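Local coordinates for protein transcriptional regulator (Corynebacterium diphtheriae, PDB 3LMM) that is of unknown function but probably acts as a DNA-binding transcriptional regulator, combining a Schlafen AlbA_2 region, a RecG-like ATPase-related region and helix-turn-helix-type C-terminal regions, at residues M383-R389 and L405-V411. Coordinates in Å, arbitrary orientation, origin at the centre of the assembly. Residues are numbered along the deposited sequence.
Sequences MIALGHR and LVGGRPV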
HETATM    1  N   MSE A 383      -6.170  15.402  -0.310  1.00 20.22           N
HETATM    2  CA  MSE A 383      -5.754  16.765  -0.627  1.00 25.93           C
HETATM    3  C   MSE A 383      -6.488  17.260  -1.855  1.00 20.55           C
HETATM    4  O   MSE A 383      -7.209  18.247  -1.807  1.00 27.02           O
HETATM    5  CB  MSE A 383      -4.241  16.838  -0.868  1.00 31.55           C
HETATM    6  CG  MSE A 383      -3.394  16.508   0.365  1.00 46.39           C
HETATM    7 SE   MSE A 383      -3.790  17.620   1.942  1.00 49.62          SE
HETATM    8  CE  MSE A 383      -3.256  19.331   1.191  1.00 58.62           C
ATOM      9  N   ILE A 384      -6.300  16.564  -2.963  1.00 20.29           N
ATOM     10  CA  ILE A 384      -6.945  16.925  -4.208  1.00 17.10           C
ATOM     11  C   ILE A 384      -8.446  17.186  -4.000  1.00 26.13           C
ATOM     12  O   ILE A 384      -8.949  18.258  -4.356  1.00 21.89           O
ATOM     13  CB  ILE A 384      -6.718  15.805  -5.250  1.00 11.96           C
ATOM     14  CG1 ILE A 384      -5.228  15.722  -5.566  1.00 12.48           C
ATOM     15  CG2 ILE A 384      -7.497  16.069  -6.515  1.00 11.92           C
ATOM     16  CD1 ILE A 384      -4.864  14.630  -6.510  1.00 12.56           C
ATOM     17  N   ALA A 385      -9.148  16.215  -3.409  1.00 25.73           N
ATOM     18  CA  ALA A 385     -10.595  16.295  -3.142  1.00 23.33           C
ATOM     19  C   ALA A 385     -11.096  17.598  -2.508  1.00 19.96           C
ATOM     20  O   ALA A 385     -12.258  17.976  -2.698  1.00 16.26           O
ATOM     21  CB  ALA A 385     -11.023  15.103  -2.276  1.00 23.10           C
ATOM     22  N   LEU A 386     -10.236  18.261  -1.737  1.00 11.08           N
ATOM     23  CA  LEU A 386     -10.593  19.526  -1.107  1.00 13.68           C
ATOM     24  C   LEU A 386     -10.076  20.703  -1.921  1.00 22.13           C
ATOM     25  O   LEU A 386     -10.115  21.846  -1.472  1.00 24.45           O
ATOM     26  CB  LEU A 386     -10.025  19.603   0.300  1.00  4.25           C
ATOM     27  CG  LEU A 386     -10.945  19.052   1.367  1.00 10.46           C
ATOM     28  CD1 LEU A 386     -11.532  17.737   0.918  1.00 24.49           C
ATOM     29  CD2 LEU A 386     -10.155  18.881   2.654  1.00 23.20           C
ATOM     30  N   GLY A 387      -9.584  20.421  -3.120  1.00 26.16           N
ATOM     31  CA  GLY A 387      -9.090  21.482  -3.974  1.00 26.39           C
ATOM     32  C   GLY A 387      -7.704  22.008  -3.666  1.00 31.03           C
ATOM     33  O   GLY A 387      -7.288  22.993  -4.277  1.00 32.23           O
ATOM     34  N   HIS A 388      -7.005  21.371  -2.723  1.00 32.14           N
ATOM     35  CA  HIS A 388      -5.644  21.752  -2.338  1.00 21.18           C
ATOM     36  C   HIS A 388      -4.731  21.047  -3.309  1.00 17.15           C
ATOM     37  O   HIS A 388      -5.192  20.230  -4.106  1.00 15.80           O
ATOM     38  CB  HIS A 388      -5.306  21.260  -0.928  1.00 17.81           C
ATOM     39  CG  HIS A 388      -6.189  21.826   0.134  1.00 25.89           C
ATOM     40  ND1 HIS A 388      -6.286  23.181   0.371  1.00 32.52           N
ATOM     41  CD2 HIS A 388      -7.050  21.231   0.991  1.00 31.78           C
ATOM     42  CE1 HIS A 388      -7.174  23.395   1.328  1.00 38.50           C
ATOM     43  NE2 HIS A 388      -7.653  22.229   1.719  1.00 29.69           N
ATOM     44  N   ARG A 389      -3.443  21.361  -3.234  1.00 19.54           N
ATOM     45  CA  ARG A 389      -2.450  20.742  -4.103  1.00 22.93           C
ATOM     46  C   ARG A 389      -1.897  19.480  -3.470  1.00 25.30           C
ATOM     47  O   ARG A 389      -1.666  19.421  -2.263  1.00 28.92           O
ATOM     48  CB  ARG A 389      -1.315  21.712  -4.402  1.00 34.00           C
ATOM     49  CG  ARG A 389      -0.962  22.637  -3.255  1.00 53.23           C
ATOM     50  CD  ARG A 389       0.083  23.652  -3.713  1.00 70.57           C
ATOM     51  NE  ARG A 389       0.307  24.734  -2.755  1.00 78.42           N
ATOM     52  CZ  ARG A 389       1.058  25.802  -3.013  1.00 81.02           C
ATOM     53  NH1 ARG A 389       1.651  25.917  -4.198  1.00 81.78           N
ATOM     54  NH2 ARG A 389       1.210  26.753  -2.097  1.00 82.95           N
ATOM     55  N   LEU A 405       2.590  19.239   3.119  1.00 27.41           N
ATOM     56  CA  LEU A 405       1.150  19.304   2.929  1.00 21.48           C
ATOM     57  C   LEU A 405       0.698  20.738   3.042  1.00 22.65           C
ATOM     58  O   LEU A 405       0.809  21.322   4.115  1.00 26.44           O
ATOM     59  CB  LEU A 405       0.433  18.491   4.004  1.00 12.06           C
ATOM     60  CG  LEU A 405       0.194  17.033   3.658  1.00 10.33           C
ATOM     61  CD1 LEU A 405       1.495  16.396   3.261  1.00 18.54           C
ATOM     62  CD2 LEU A 405      -0.419  16.327   4.838  1.00 13.21           C
ATOM     63  N   VAL A 406       0.193  21.312   1.956  1.00 21.08           N
ATOM     64  CA  VAL A 406      -0.294  22.693   2.015  1.00 23.45           C
ATOM     65  C   VAL A 406      -1.829  22.737   2.063  1.00 25.20           C
ATOM     66  O   VAL A 406      -2.491  22.436   1.073  1.00 27.70           O
ATOM     67  CB  VAL A 406       0.182  23.520   0.803  1.00 21.48           C
ATOM     68  CG1 VAL A 406      -0.618  24.806   0.719  1.00 25.63           C
ATOM     69  CG2 VAL A 406       1.665  23.836   0.927  1.00 14.44           C
ATOM     70  N   GLY A 407      -2.391  23.126   3.207  1.00 26.26           N
ATOM     71  CA  GLY A 407      -3.841  23.170   3.334  1.00 23.01           C
ATOM     72  C   GLY A 407      -4.525  24.526   3.412  1.00 26.83           C
ATOM     73  O   GLY A 407      -4.215  25.451   2.662  1.00 37.89           O
ATOM     74  N   GLY A 408      -5.474  24.642   4.331  1.00 26.50           N
ATOM     75  CA  GLY A 408      -6.209  25.883   4.477  1.00 26.40           C
ATOM     76  C   GLY A 408      -7.690  25.688   4.193  1.00 25.55           C
ATOM     77  O   GLY A 408      -8.200  24.570   4.246  1.00 26.87           O
ATOM     78  N   ARG A 409      -8.393  26.772   3.896  1.00 29.95           N
ATOM     79  CA  ARG A 409      -9.815  26.663   3.612  1.00 31.05           C
ATOM     80  C   ARG A 409     -10.068  25.858   2.344  1.00 32.41           C
ATOM     81  O   ARG A 409      -9.312  25.945   1.373  1.00 32.09           O
ATOM     82  CB  ARG A 409     -10.453  28.046   3.470  1.00 32.59           C
ATOM     83  CG  ARG A 409     -10.851  28.684   4.786  1.00 37.95           C
ATOM     84  CD  ARG A 409     -11.510  30.034   4.582  1.00 41.08           C
ATOM     85  NE  ARG A 409     -12.063  30.520   5.832  1.00 47.15           N
ATOM     86  CZ  ARG A 409     -13.194  30.072   6.367  1.00 57.40           C
ATOM     87  NH1 ARG A 409     -13.893  29.130   5.745  1.00 44.61           N
ATOM     88  NH2 ARG A 409     -13.614  30.550   7.537  1.00 68.85           N
ATOM     89  N   PRO A 410     -11.139  25.052   2.340  1.00 31.67           N
ATOM     90  CA  PRO A 410     -11.430  24.261   1.148  1.00 27.83           C
ATOM     91  C   PRO A 410     -11.980  25.164   0.045  1.00 29.65           C
ATOM     92  O   PRO A 410     -12.493  26.254   0.315  1.00 29.82           O
ATOM     93  CB  PRO A 410     -12.452  23.248   1.655  1.00 19.75           C
ATOM     94  CG  PRO A 410     -13.193  24.014   2.714  1.00 15.69           C
ATOM     95  CD  PRO A 410     -12.098  24.761   3.427  1.00 29.55           C
ATOM     96  N   VAL A 411     -11.842  24.715  -1.196  1.00 33.73           N
ATOM     97  CA  VAL A 411     -12.345  25.466  -2.340  1.00 46.07           C
ATOM     98  C   VAL A 411     -13.737  24.918  -2.695  1.00 49.48           C
ATOM     99  O   VAL A 411     -13.870  23.847  -3.289  1.00 51.21           O
ATOM    100  CB  VAL A 411     -11.360  25.367  -3.562  1.00 40.10           C
ATOM    101  CG1 VAL A 411     -11.054  23.919  -3.880  1.00 45.87           C
ATOM    102  CG2 VAL A 411     -11.959  26.056  -4.780  1.00 47.61           C
TER
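This is a helix-end-to-loop contact: a Schellman motif closing helix 373-385 packs into the bend of the chain that runs from the end of strand 400-406 to the start of helix 412-419. Segment 383-389 falls in a region assigned to a putative RecG C-terminal, HATPase-type family, and strand 400-406 is an inner strand of its mixed sheet. In the Schellman turn, His388 N donates to Met383 O at 3.3 Å and Gly387 N to Ile384 O at 2.6 Å; Gly387 is the C-prime residue, with a positive phi where a CB would press on the carbonyl of Leu386. That carbonyl faces the other segment, and Val411 N, at the N-cap of the next helix, reaches Leu386 O in a weak but nearly straight hydrogen bond of 3.4 Å. The turn also sends the His388 side chain into the curve of 407-410. Gly407 CA sits over the ring face in a CH-pi contact, 4.0 Å from the centroid, while the carbonyls beyond it come round to His388 CE1, with Gly408 O and Arg409 O each 3.3 Å from it. Deeper in, Met383, modelled as selenomethionine, lies beside Leu405 (Met383 SE to Leu405 CG 4.4 Å); it also touches Pro297 and Pro391 from loops and Ala300 of helix 298-311. Leu386 meets Pro410, CG to CB at 4.5 Å, and Pro410 also touches Val284 of strand 282-286. At the exposed border, the Arg389 side chain swings back to the strand end, where Arg389 NE lies 3.6 Å from Val406 CG1, which sits at the guanidinium edge, close to its plane.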